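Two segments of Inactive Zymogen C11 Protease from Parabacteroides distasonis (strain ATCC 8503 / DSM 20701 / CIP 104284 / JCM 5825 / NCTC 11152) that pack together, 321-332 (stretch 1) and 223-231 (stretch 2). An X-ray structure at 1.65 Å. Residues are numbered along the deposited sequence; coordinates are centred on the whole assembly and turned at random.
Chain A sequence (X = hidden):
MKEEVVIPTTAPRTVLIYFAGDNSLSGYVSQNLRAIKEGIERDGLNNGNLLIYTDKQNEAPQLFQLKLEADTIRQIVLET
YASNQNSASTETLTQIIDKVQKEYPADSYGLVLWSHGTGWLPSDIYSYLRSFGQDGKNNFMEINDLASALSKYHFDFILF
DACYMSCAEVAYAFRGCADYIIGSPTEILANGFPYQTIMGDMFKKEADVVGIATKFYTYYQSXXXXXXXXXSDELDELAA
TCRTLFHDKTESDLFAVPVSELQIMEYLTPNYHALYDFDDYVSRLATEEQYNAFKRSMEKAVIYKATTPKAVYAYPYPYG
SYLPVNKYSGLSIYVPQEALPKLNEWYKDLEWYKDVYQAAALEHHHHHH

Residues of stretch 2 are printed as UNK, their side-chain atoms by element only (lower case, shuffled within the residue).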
# COMPACT_ATOMS: atom_id res chain seq x y z
N SER A 321 3.79 6.37 19.26
CA SER A 321 3.54 5.18 20.10
C SER A 321 4.18 3.91 19.54
O SER A 321 4.23 3.75 18.34
CB SER A 321 2.04 4.94 20.24
OG SER A 321 1.45 6.03 20.93
N TYR A 322 4.66 3.02 20.40
CA TYR A 322 5.10 1.71 19.93
C TYR A 322 4.21 0.71 20.61
O TYR A 322 4.11 0.69 21.82
CB TYR A 322 6.57 1.42 20.22
CG TYR A 322 7.52 2.32 19.47
CD1 TYR A 322 7.84 3.58 19.96
CD2 TYR A 322 8.10 1.91 18.27
CE1 TYR A 322 8.70 4.42 19.28
CE2 TYR A 322 8.98 2.74 17.57
CZ TYR A 322 9.27 4.00 18.08
OH TYR A 322 10.14 4.84 17.40
N LEU A 323 3.57 -0.13 19.82
CA LEU A 323 2.65 -1.11 20.34
C LEU A 323 3.13 -2.50 19.92
O LEU A 323 3.60 -2.69 18.82
CB LEU A 323 1.21 -0.85 19.79
CG LEU A 323 0.57 0.48 20.19
CD1 LEU A 323 -0.80 0.61 19.50
CD2 LEU A 323 0.38 0.61 21.68
N PRO A 324 2.95 -3.50 20.77
CA PRO A 324 3.35 -4.90 20.56
C PRO A 324 2.56 -5.57 19.43
O PRO A 324 1.35 -5.41 19.33
CB PRO A 324 3.06 -5.54 21.93
CG PRO A 324 1.88 -4.73 22.41
CD PRO A 324 2.33 -3.33 22.10
N VAL A 325 3.30 -6.24 18.54
CA VAL A 325 2.69 -7.08 17.50
C VAL A 325 2.78 -8.48 18.02
O VAL A 325 3.82 -9.12 17.90
CB VAL A 325 3.41 -6.95 16.17
CG1 VAL A 325 2.79 -7.93 15.14
CG2 VAL A 325 3.23 -5.53 15.67
N ASN A 326 1.69 -8.91 18.68
CA ASN A 326 1.66 -10.24 19.27
C ASN A 326 1.07 -11.27 18.31
O ASN A 326 1.38 -12.45 18.44
CB ASN A 326 0.85 -10.25 20.58
CG ASN A 326 1.45 -9.34 21.67
OD1 ASN A 326 0.72 -8.60 22.34
ND2 ASN A 326 2.77 -9.38 21.83
N LYS A 327 0.23 -10.85 17.35
CA LYS A 327 -0.37 -11.72 16.32
C LYS A 327 -0.16 -11.02 15.02
O LYS A 327 -0.43 -9.82 14.94
CB LYS A 327 -1.86 -11.96 16.53
CG LYS A 327 -2.08 -12.82 17.85
CD LYS A 327 -3.54 -13.03 18.09
CE LYS A 327 -3.73 -13.86 19.38
NZ LYS A 327 -5.19 -13.95 19.71
N TYR A 328 0.31 -11.72 13.99
CA TYR A 328 0.61 -10.97 12.75
C TYR A 328 0.29 -11.82 11.56
O TYR A 328 1.07 -12.78 11.24
CB TYR A 328 2.10 -10.57 12.76
CG TYR A 328 2.46 -9.78 11.53
CD1 TYR A 328 1.92 -8.55 11.36
CD2 TYR A 328 3.34 -10.28 10.54
CE1 TYR A 328 2.17 -7.78 10.21
CE2 TYR A 328 3.62 -9.51 9.38
CZ TYR A 328 3.03 -8.28 9.25
OH TYR A 328 3.23 -7.52 8.13
N SER A 329 -0.83 -11.51 10.85
CA SER A 329 -1.19 -12.31 9.66
C SER A 329 -0.72 -11.66 8.33
O SER A 329 -0.76 -12.28 7.26
CB SER A 329 -2.72 -12.55 9.66
OG SER A 329 -3.39 -11.31 9.39
N GLY A 330 -0.22 -10.42 8.43
CA GLY A 330 0.24 -9.66 7.25
C GLY A 330 -0.90 -8.87 6.61
O GLY A 330 -0.66 -8.12 5.71
N LEU A 331 -2.14 -9.03 7.12
CA LEU A 331 -3.26 -8.22 6.58
C LEU A 331 -4.05 -7.64 7.75
O LEU A 331 -4.30 -8.31 8.72
CB LEU A 331 -4.24 -9.03 5.71
CG LEU A 331 -3.67 -9.38 4.30
CD1 LEU A 331 -4.68 -10.31 3.62
CD2 LEU A 331 -3.53 -8.13 3.53
N SER A 332 -4.41 -6.36 7.60
CA SER A 332 -5.38 -5.74 8.50
C SER A 332 -6.77 -5.95 7.90
O SER A 332 -6.92 -6.28 6.68
CB SER A 332 -5.08 -4.23 8.63
OG SER A 332 -3.82 -4.07 9.28
N UNK A 223 14.36 -1.61 14.42
CA UNK A 223 13.48 -0.54 14.80
C UNK A 223 12.07 -1.13 14.82
O UNK A 223 11.79 -2.09 15.57
c UNK A 223 14.79 1.43 14.01
c UNK A 223 13.57 0.62 13.83
o UNK A 223 15.64 1.43 16.21
o UNK A 223 14.09 2.92 15.69
c UNK A 223 14.85 1.96 15.40
N UNK A 224 11.18 -0.58 14.00
CA UNK A 224 9.84 -1.11 13.94
C UNK A 224 9.28 -0.98 12.53
O UNK A 224 9.53 0.02 11.85
c UNK A 224 8.93 -0.41 14.89
N UNK A 225 8.61 -2.02 12.08
CA UNK A 225 7.99 -1.99 10.76
C UNK A 225 7.31 -3.32 10.48
O UNK A 225 7.74 -4.35 11.01
N UNK A 226 6.27 -3.28 9.65
CA UNK A 226 5.55 -4.48 9.23
C UNK A 226 5.42 -4.43 7.74
O UNK A 226 5.17 -3.31 7.21
c UNK A 226 4.13 -4.58 9.86
c UNK A 226 4.19 -4.58 11.42
o UNK A 226 3.30 -3.50 9.37
N UNK A 227 5.56 -5.57 7.05
CA UNK A 227 5.46 -5.57 5.58
C UNK A 227 4.77 -6.87 5.16
O UNK A 227 4.81 -7.89 5.88
c UNK A 227 6.88 -5.44 4.94
c UNK A 227 6.80 -5.12 3.43
c UNK A 227 6.32 -3.70 3.31
c UNK A 227 7.72 -6.66 5.31
N UNK A 228 4.07 -6.81 4.04
CA UNK A 228 3.53 -8.01 3.39
C UNK A 228 3.36 -7.84 1.93
O UNK A 228 3.35 -6.70 1.40
c UNK A 228 2.19 -8.41 4.00
o UNK A 228 1.26 -7.34 3.92
N UNK A 229 3.33 -8.99 1.28
CA UNK A 229 3.16 -9.04 -0.16
C UNK A 229 2.00 -9.96 -0.52
O UNK A 229 2.00 -11.15 -0.10
c UNK A 229 4.41 -9.62 -0.84
c UNK A 229 5.63 -8.81 -0.56
c UNK A 229 4.21 -9.63 -2.35
N UNK A 230 1.06 -9.47 -1.31
CA UNK A 230 -0.14 -10.26 -1.64
C UNK A 230 -0.10 -10.63 -3.10
O UNK A 230 0.25 -9.80 -3.98
s UNK A 230 -0.71 -9.11 1.36
c UNK A 230 -1.44 -9.48 -1.29
c UNK A 230 -0.60 -7.35 0.94
c UNK A 230 -1.92 -9.61 0.14
N UNK A 231 -0.48 -11.89 -3.39
CA UNK A 231 -0.52 -12.41 -4.74
C UNK A 231 -1.97 -12.29 -5.25
O UNK A 231 -2.89 -13.03 -4.83
c UNK A 231 0.83 -15.85 -6.03
n UNK A 231 -0.37 -17.22 -7.59
c UNK A 231 0.93 -16.57 -7.37
c UNK A 231 -0.02 -13.90 -4.77
c UNK A 231 0.12 -14.49 -6.20

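Position 223 carries three carbons in a row, the third holding two oxygens. It is exposed, and its end comes nearer to stretch 1 than its sideways CA-to-CB bond suggests, but it makes no close contact. That is a carboxylate on a two-carbon stem, so the residue is glutamate, E223.

Position 224 has a single side-chain carbon. This CB points toward stretch 1 and lies 4.1 Å from CE2 of Y322, at the edge of the ring and near its plane. One carbon means alanine, A224.

Position 225 has no side-chain atoms and touches nothing on stretch 1. It is glycine, G225.

Position 226 has one carbon bearing an oxygen and a second carbon. Its CB is 3.5 Å from Y328 OH, and the carbon beyond it is 4.5 Å from V325 CG2. The branch at CB with one hydroxyl identifies threonine, T226. The hydroxyl, OG1, is hydrogen-bonded elsewhere in the structure.

Position 227 has four carbons, forked at the first, with one arm two carbons long. Its CA-to-CB bond points away from stretch 1, and the closest contact is made by the backbone: Y328 OH donates a hydrogen bond to the O of position 227 at 2.8 Å. The forked, unequal arms make this isoleucine, I227.

Position 228 has one carbon and then one oxygen, and its CA-to-CB bond points toward stretch 1. The terminal oxygen lies 2.7 Å from G330 O. A short hydroxyl side chain is serine, S228, and its OG donates a hydrogen bond to that carbonyl. G330 suits this site: an ideal CB there would sit 3.4 Å from S228 CB, and its backbone angles alone call for glycine.

Position 229 has one carbon carrying two more. Its CA-to-CB bond points away, and it makes no contact with stretch 1. The symmetric fork is valine, V229.

Position 230 is an unbranched chain of two carbons, a sulfur and a last carbon. The sulfur lies 3.7 Å from L331 CD2, an apolar contact. The thioether marks methionine, M230.

Position 231 has four carbons in a row ending in nitrogen, and is out of reach of stretch 1. It is lysine, K231.

The contact buries 354 Å² in total. Along the strand, T226, S228 and M230 point toward stretch 1, while I227 and V229 point away. The two hydrogen bonds each join a side-chain hydroxyl to a backbone carbonyl, one donated from each stretch. Y328 reaches the strand through its hydroxyl, and S228 answers at G330. Apolar packing adds to these bonds, with Y322 against A224 and L331 against M230.

Stretch 2, residues 223-231: EAGTISVMK
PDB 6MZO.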